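Local coordinates for aminopeptidase-like protein (PDB 5JM6) that probably works as a zinc-dependent aminopeptidase of the M18 family, built as a dodecamer and linked to the Cvt pathway of selective autophagy, at the interface of chains A and B and the interface of chains A and C. Residues are numbered along the deposited sequence; one frame, centred on the assembly and turned at random. Chains: chain A/B/C, Aminopeptidase-like protein.

Chain A meets two copies of itself through separate surfaces: contact 1 with chain B and contact 2 with chain C, their C-alpha centres about 44 Å apart and no residue in common. In contact 1 chain A offers the 405-408 loop and the region of strand 448-450 to a loop of chain B that follows strand 139-141; the interface is not an exact two-fold. Contact 2 belongs to a two-fold interface, where loops of chain A meet strands 291-293 and 299-302 of chain C. One pairing is reciprocal and the other is not, and together they probably help build the dodecamer.

Contact 1: the interface of chains A and B. Residues chain A 405, 407-408, 449, 451; chain B 142-144.
Two stretches of chain A, the loop holding A:Leu405 and A:His408 and the strand 448-450 with A:Met451 just beyond it, receive the loop B:Lys142 to B:Thr144, which leaves strand 139-141 of chain B. A:His408 is the central group. With CG anti to its carbonyl carbon (chi1 -52°), its ring reaches into the neighbouring loop, and NE2 accepts the backbone N-H of B:Thr144 at 3.2 Å from N. The bond is nearly straight, 169° at the hydrogen, although the donor is tilted from the imidazole plane. Histidine suits the place because a neutral ring can offer such an acceptor nitrogen while its carbons pack against aliphatic groups. B:Pro143, which has no N-H of its own, brings its rigid ring obliquely to the NE2-CD2 side of the imidazole; its CG lies at the edge in plane, and its CD is 3.6 Å from NE2. On the other flank of NE2, A:His408 CE1 lies 3.8 Å from B:Thr144 CB.

B:Lys142 works through its hydrocarbon chain. Its CB rests 3.9 Å from A:His408 CE1; the bend at chi2 (-122°) then brings CD to 3.7 Å from the sulfur SD of A:Met451, the two side chains crossing at about a right angle, while the bend at chi4 turns only NZ. The extended methionine is long and flexible enough to present its sulfur there. Further out, B:Lys142 CE touches A:Leu405 CD2 at 3.9 Å. The amine NZ is 5.8 Å from A:His408 ND1, a closeness likely to disfavour a charged imidazole. The patch thus joins a directional bond to apolar packing, helping fix one subunit against the next in the dodecamer.

Contact 2: the interface of chains A and C. Residues chain A 173, 199-200, 203; chain C 291-294, 301.
C:Phe301, on strand 299-302, has A:Asp173 and A:Arg203 of the opposing chain on the same side of its ring, while A:Trp199 and A:Pro200 reach the neighbouring strand 291-293 and C:Gly294. Followed outward, the phenylalanine begins with CB, 3.7 Å from the carboxylate oxygen OD1 of A:Asp173. Its CG is near both that oxygen and NE of A:Arg203. CD2 passes the carboxylate, 3.6 Å from A:Asp173 CG, with the planes 53° apart; at CE2 the ring edge meets A:Pro200 CB, in the ring plane. CD1 and CE1 run beside CD and NE of A:Arg203, and CZ at the tip meets CD and CB of the same arginine. A bend at chi3 (-101°) lays the guanidinium along the phenyl, planes 21° apart, with NE 3.6 Å above one face and offset toward the rim. Phenylalanine suits the place by giving the arginine a flat face and the proline an edge; arginine joins methylenes that pack to a charge that forms a long salt bridge within its own chain, NH2 to A:Asp173 OD1 at 3.7 Å. A serine here would remove the ring, and the arginine side chain would probably be left without its packing partner and free to turn, with a gap beside A:Pro200.

The backbone of C:Gly294 is read twice. Its N-H goes to the carbonyl O of A:Pro200, N to O 2.9 Å, so that this proline adds an acceptor to its compact apolar ring. Its own O accepts the indole NE1 of A:Trp199, also at 2.9 Å and in the indole plane. Glycine tolerates the positive phi found here. Tryptophan combines a ring N-H donor with a broad rigid frame. Nearby, C:Thr291 sets its methyl CG2 3.4 Å from A:Asp173 OD2. Two-fold symmetry repeats the patch with chains exchanged, so it probably helps hold the pair together at two equivalent places.

Contact 1: the interface of chains A and B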
ATOM      1  N   LEU A 405      29.635 -12.788  13.684  1.00 43.48           N
ATOM      2  CA  LEU A 405      29.377 -14.185  13.990  1.00 43.54           C
ATOM      3  C   LEU A 405      30.357 -14.646  15.062  1.00 43.09           C
ATOM      4  O   LEU A 405      31.562 -14.691  14.817  1.00 38.05           O
ATOM      5  CB  LEU A 405      29.496 -15.036  12.728  1.00 42.83           C
ATOM      6  CG  LEU A 405      29.263 -16.535  12.884  1.00 53.25           C
ATOM      7  CD1 LEU A 405      27.866 -16.797  13.416  1.00 48.00           C
ATOM      8  CD2 LEU A 405      29.468 -17.226  11.549  1.00 57.20           C
ATOM      9  N   GLY A 407      32.930 -16.211  17.628  1.00 48.53           N
ATOM     10  CA  GLY A 407      34.004 -17.173  17.457  1.00 45.38           C
ATOM     11  C   GLY A 407      34.667 -17.062  16.095  1.00 45.59           C
ATOM     12  O   GLY A 407      35.724 -17.639  15.857  1.00 49.08           O
ATOM     13  N   HIS A 408      33.958 -16.436  15.166  1.00 42.93           N
ATOM     14  CA  HIS A 408      34.431 -16.161  13.811  1.00 42.75           C
ATOM     15  C   HIS A 408      34.639 -14.679  13.430  1.00 43.31           C
ATOM     16  O   HIS A 408      34.577 -14.338  12.250  1.00 44.65           O
ATOM     17  CB  HIS A 408      33.523 -16.902  12.844  1.00 43.29           C
ATOM     18  CG  HIS A 408      33.396 -18.355  13.186  1.00 45.21           C
ATOM     19  ND1 HIS A 408      32.575 -18.807  14.197  1.00 45.74           N
ATOM     20  CD2 HIS A 408      34.038 -19.449  12.709  1.00 45.31           C
ATOM     21  CE1 HIS A 408      32.685 -20.119  14.301  1.00 42.00           C
ATOM     22  NE2 HIS A 408      33.566 -20.534  13.409  1.00 41.80           N
ATOM     23  N   ARG A 449      39.881 -16.724  12.899  1.00 40.61           N
ATOM     24  CA  ARG A 449      38.928 -17.254  11.934  1.00 37.82           C
ATOM     25  C   ARG A 449      37.951 -16.158  11.532  1.00 40.13           C
ATOM     26  O   ARG A 449      37.530 -15.355  12.364  1.00 40.19           O
ATOM     27  CB  ARG A 449      38.171 -18.459  12.503  1.00 37.28           C
ATOM     28  CG  ARG A 449      39.054 -19.574  13.059  1.00 37.52           C
ATOM     29  CD  ARG A 449      39.990 -20.124  11.996  1.00 41.01           C
ATOM     30  NE  ARG A 449      40.481 -21.466  12.309  1.00 49.89           N
ATOM     31  CZ  ARG A 449      41.725 -21.744  12.687  1.00 47.87           C
ATOM     32  NH1 ARG A 449      42.620 -20.772  12.809  1.00 42.11           N
ATOM     33  NH2 ARG A 449      42.077 -22.997  12.943  1.00 44.80           N
ATOM     34  N   MET A 451      34.279 -15.564   9.233  1.00 45.34           N
ATOM     35  CA  MET A 451      33.162 -16.165   8.524  1.00 47.90           C
ATOM     36  C   MET A 451      31.947 -15.236   8.551  1.00 53.17           C
ATOM     37  O   MET A 451      31.714 -14.559   9.551  1.00 54.88           O
ATOM     38  CB  MET A 451      32.834 -17.514   9.156  1.00 46.26           C
ATOM     39  CG  MET A 451      31.894 -18.375   8.365  1.00 48.89           C
ATOM     40  SD  MET A 451      31.649 -19.946   9.203  1.00 50.11           S
ATOM     41  CE  MET A 451      30.985 -20.903   7.856  1.00 41.53           C
TER
ATOM     42  N   LYS B 142      30.934 -25.626  11.931  1.00 36.68           N
ATOM     43  CA  LYS B 142      31.766 -24.430  11.908  1.00 34.85           C
ATOM     44  C   LYS B 142      33.159 -24.758  12.443  1.00 40.11           C
ATOM     45  O   LYS B 142      33.322 -25.736  13.172  1.00 37.71           O
ATOM     46  CB  LYS B 142      31.126 -23.317  12.744  1.00 37.16           C
ATOM     47  CG  LYS B 142      29.721 -22.916  12.307  1.00 34.98           C
ATOM     48  CD  LYS B 142      29.654 -21.438  11.957  1.00 38.20           C
ATOM     49  CE  LYS B 142      28.217 -20.950  11.798  1.00 43.01           C
ATOM     50  NZ  LYS B 142      27.393 -21.134  13.027  1.00 42.64           N
ATOM     51  N   PRO B 143      34.170 -23.954  12.067  1.00 40.85           N
ATOM     52  CA  PRO B 143      35.500 -24.081  12.676  1.00 35.32           C
ATOM     53  C   PRO B 143      35.441 -24.121  14.205  1.00 39.35           C
ATOM     54  O   PRO B 143      36.149 -24.918  14.821  1.00 45.83           O
ATOM     55  CB  PRO B 143      36.219 -22.832  12.176  1.00 38.86           C
ATOM     56  CG  PRO B 143      35.650 -22.637  10.807  1.00 41.08           C
ATOM     57  CD  PRO B 143      34.192 -23.054  10.899  1.00 42.10           C
ATOM     58  N   THR B 144      34.609 -23.274  14.802  1.00 47.86           N
ATOM     59  CA  THR B 144      34.232 -23.443  16.198  1.00 49.65           C
ATOM     60  C   THR B 144      32.775 -23.883  16.243  1.00 40.62           C
ATOM     61  O   THR B 144      31.871 -23.081  16.010  1.00 40.65           O
ATOM     62  CB  THR B 144      34.412 -22.142  17.007  1.00 48.09           C
ATOM     63  OG1 THR B 144      35.789 -21.753  16.997  1.00 44.87           O
ATOM     64  CG2 THR B 144      33.957 -22.335  18.443  1.00 46.50           C
TER

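Contact 2: the interface of chains A and C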
ATOM      1  N   ASP A 173      38.767  15.639   0.386  1.00 38.83           N
ATOM      2  CA  ASP A 173      39.710  16.423  -0.396  1.00 34.23           C
ATOM      3  C   ASP A 173      40.368  15.482  -1.387  1.00 30.98           C
ATOM      4  O   ASP A 173      41.180  14.639  -1.013  1.00 35.58           O
ATOM      5  CB  ASP A 173      40.771  17.077   0.497  1.00 38.02           C
ATOM      6  CG  ASP A 173      40.195  18.112   1.447  1.00 33.62           C
ATOM      7  OD1 ASP A 173      38.956  18.197   1.575  1.00 37.85           O
ATOM      8  OD2 ASP A 173      40.993  18.838   2.078  1.00 31.80           O
ATOM      9  N   TRP A 199      48.364  18.515  -4.112  1.00 44.68           N
ATOM     10  CA  TRP A 199      47.342  19.186  -3.314  1.00 41.19           C
ATOM     11  C   TRP A 199      45.963  18.791  -3.836  1.00 37.68           C
ATOM     12  O   TRP A 199      45.846  18.341  -4.976  1.00 39.22           O
ATOM     13  CB  TRP A 199      47.531  20.707  -3.351  1.00 37.83           C
ATOM     14  CG  TRP A 199      47.079  21.349  -4.624  1.00 37.92           C
ATOM     15  CD1 TRP A 199      45.809  21.738  -4.942  1.00 37.00           C
ATOM     16  CD2 TRP A 199      47.895  21.694  -5.748  1.00 38.27           C
ATOM     17  NE1 TRP A 199      45.784  22.295  -6.197  1.00 37.28           N
ATOM     18  CE2 TRP A 199      47.053  22.281  -6.713  1.00 37.66           C
ATOM     19  CE3 TRP A 199      49.258  21.560  -6.034  1.00 39.51           C
ATOM     20  CZ2 TRP A 199      47.526  22.733  -7.942  1.00 36.80           C
ATOM     21  CZ3 TRP A 199      49.726  22.011  -7.254  1.00 46.01           C
ATOM     22  CH2 TRP A 199      48.862  22.590  -8.193  1.00 44.83           C
ATOM     23  N   PRO A 200      44.917  18.920  -2.999  1.00 34.90           N
ATOM     24  CA  PRO A 200      43.585  18.514  -3.471  1.00 30.82           C
ATOM     25  C   PRO A 200      43.068  19.379  -4.620  1.00 30.03           C
ATOM     26  O   PRO A 200      42.940  20.594  -4.459  1.00 31.24           O
ATOM     27  CB  PRO A 200      42.703  18.697  -2.227  1.00 30.69           C
ATOM     28  CG  PRO A 200      43.655  18.766  -1.069  1.00 33.58           C
ATOM     29  CD  PRO A 200      44.898  19.384  -1.602  1.00 33.21           C
ATOM     30  N   ARG A 203      36.596  17.944  -5.525  1.00 34.63           N
ATOM     31  CA  ARG A 203      35.713  17.751  -4.396  1.00 36.62           C
ATOM     32  C   ARG A 203      34.285  17.456  -4.845  1.00 33.04           C
ATOM     33  O   ARG A 203      33.799  18.053  -5.806  1.00 35.69           O
ATOM     34  CB  ARG A 203      35.780  18.993  -3.517  1.00 38.54           C
ATOM     35  CG  ARG A 203      34.693  19.131  -2.506  1.00 41.71           C
ATOM     36  CD  ARG A 203      35.146  20.098  -1.449  1.00 45.00           C
ATOM     37  NE  ARG A 203      35.598  19.423  -0.244  1.00 42.81           N
ATOM     38  CZ  ARG A 203      34.891  19.396   0.877  1.00 40.93           C
ATOM     39  NH1 ARG A 203      33.720  20.013   0.924  1.00 37.02           N
ATOM     40  NH2 ARG A 203      35.349  18.763   1.946  1.00 44.61           N
TER
ATOM     41  N   THR C 291      42.532  23.867   4.499  1.00 32.86           N
ATOM     42  CA  THR C 291      43.456  23.930   3.377  1.00 33.87           C
ATOM     43  C   THR C 291      42.840  24.664   2.199  1.00 38.50           C
ATOM     44  O   THR C 291      41.635  24.911   2.165  1.00 41.37           O
ATOM     45  CB  THR C 291      43.882  22.528   2.910  1.00 36.54           C
ATOM     46  OG1 THR C 291      44.881  22.648   1.890  1.00 45.92           O
ATOM     47  CG2 THR C 291      42.685  21.770   2.355  1.00 35.11           C
ATOM     48  N   VAL C 292      43.681  25.018   1.238  1.00 33.21           N
ATOM     49  CA  VAL C 292      43.201  25.534  -0.032  1.00 36.73           C
ATOM     50  C   VAL C 292      43.222  24.394  -1.042  1.00 38.63           C
ATOM     51  O   VAL C 292      44.017  23.462  -0.922  1.00 38.24           O
ATOM     52  CB  VAL C 292      44.036  26.721  -0.547  1.00 32.83           C
ATOM     53  CG1 VAL C 292      43.868  27.923   0.369  1.00 28.75           C
ATOM     54  CG2 VAL C 292      45.497  26.335  -0.673  1.00 30.51           C
ATOM     55  N   GLY C 293      42.299  24.440  -1.996  1.00 38.73           N
ATOM     56  CA  GLY C 293      42.166  23.379  -2.977  1.00 33.00           C
ATOM     57  C   GLY C 293      41.570  23.864  -4.282  1.00 31.22           C
ATOM     58  O   GLY C 293      41.226  25.036  -4.419  1.00 32.54           O
ATOM     59  N   GLY C 294      41.430  22.952  -5.238  1.00 31.86           N
ATOM     60  CA  GLY C 294      40.998  23.310  -6.577  1.00 31.10           C
ATOM     61  C   GLY C 294      42.212  23.463  -7.469  1.00 32.49           C
ATOM     62  O   GLY C 294      43.327  23.613  -6.969  1.00 34.08           O
ATOM     63  N   PHE C 301      38.889  24.346   1.904  1.00 33.17           N
ATOM     64  CA  PHE C 301      38.239  23.188   2.500  1.00 34.66           C
ATOM     65  C   PHE C 301      38.478  23.222   4.003  1.00 32.72           C
ATOM     66  O   PHE C 301      39.622  23.155   4.452  1.00 33.62           O
ATOM     67  CB  PHE C 301      38.775  21.880   1.908  1.00 32.51           C
ATOM     68  CG  PHE C 301      38.713  21.813   0.405  1.00 30.33           C
ATOM     69  CD1 PHE C 301      37.668  22.393  -0.293  1.00 38.09           C
ATOM     70  CD2 PHE C 301      39.709  21.166  -0.309  1.00 34.42           C
ATOM     71  CE1 PHE C 301      37.620  22.329  -1.675  1.00 41.36           C
ATOM     72  CE2 PHE C 301      39.665  21.099  -1.689  1.00 33.15           C
ATOM     73  CZ  PHE C 301      38.619  21.679  -2.373  1.00 33.95           C
TER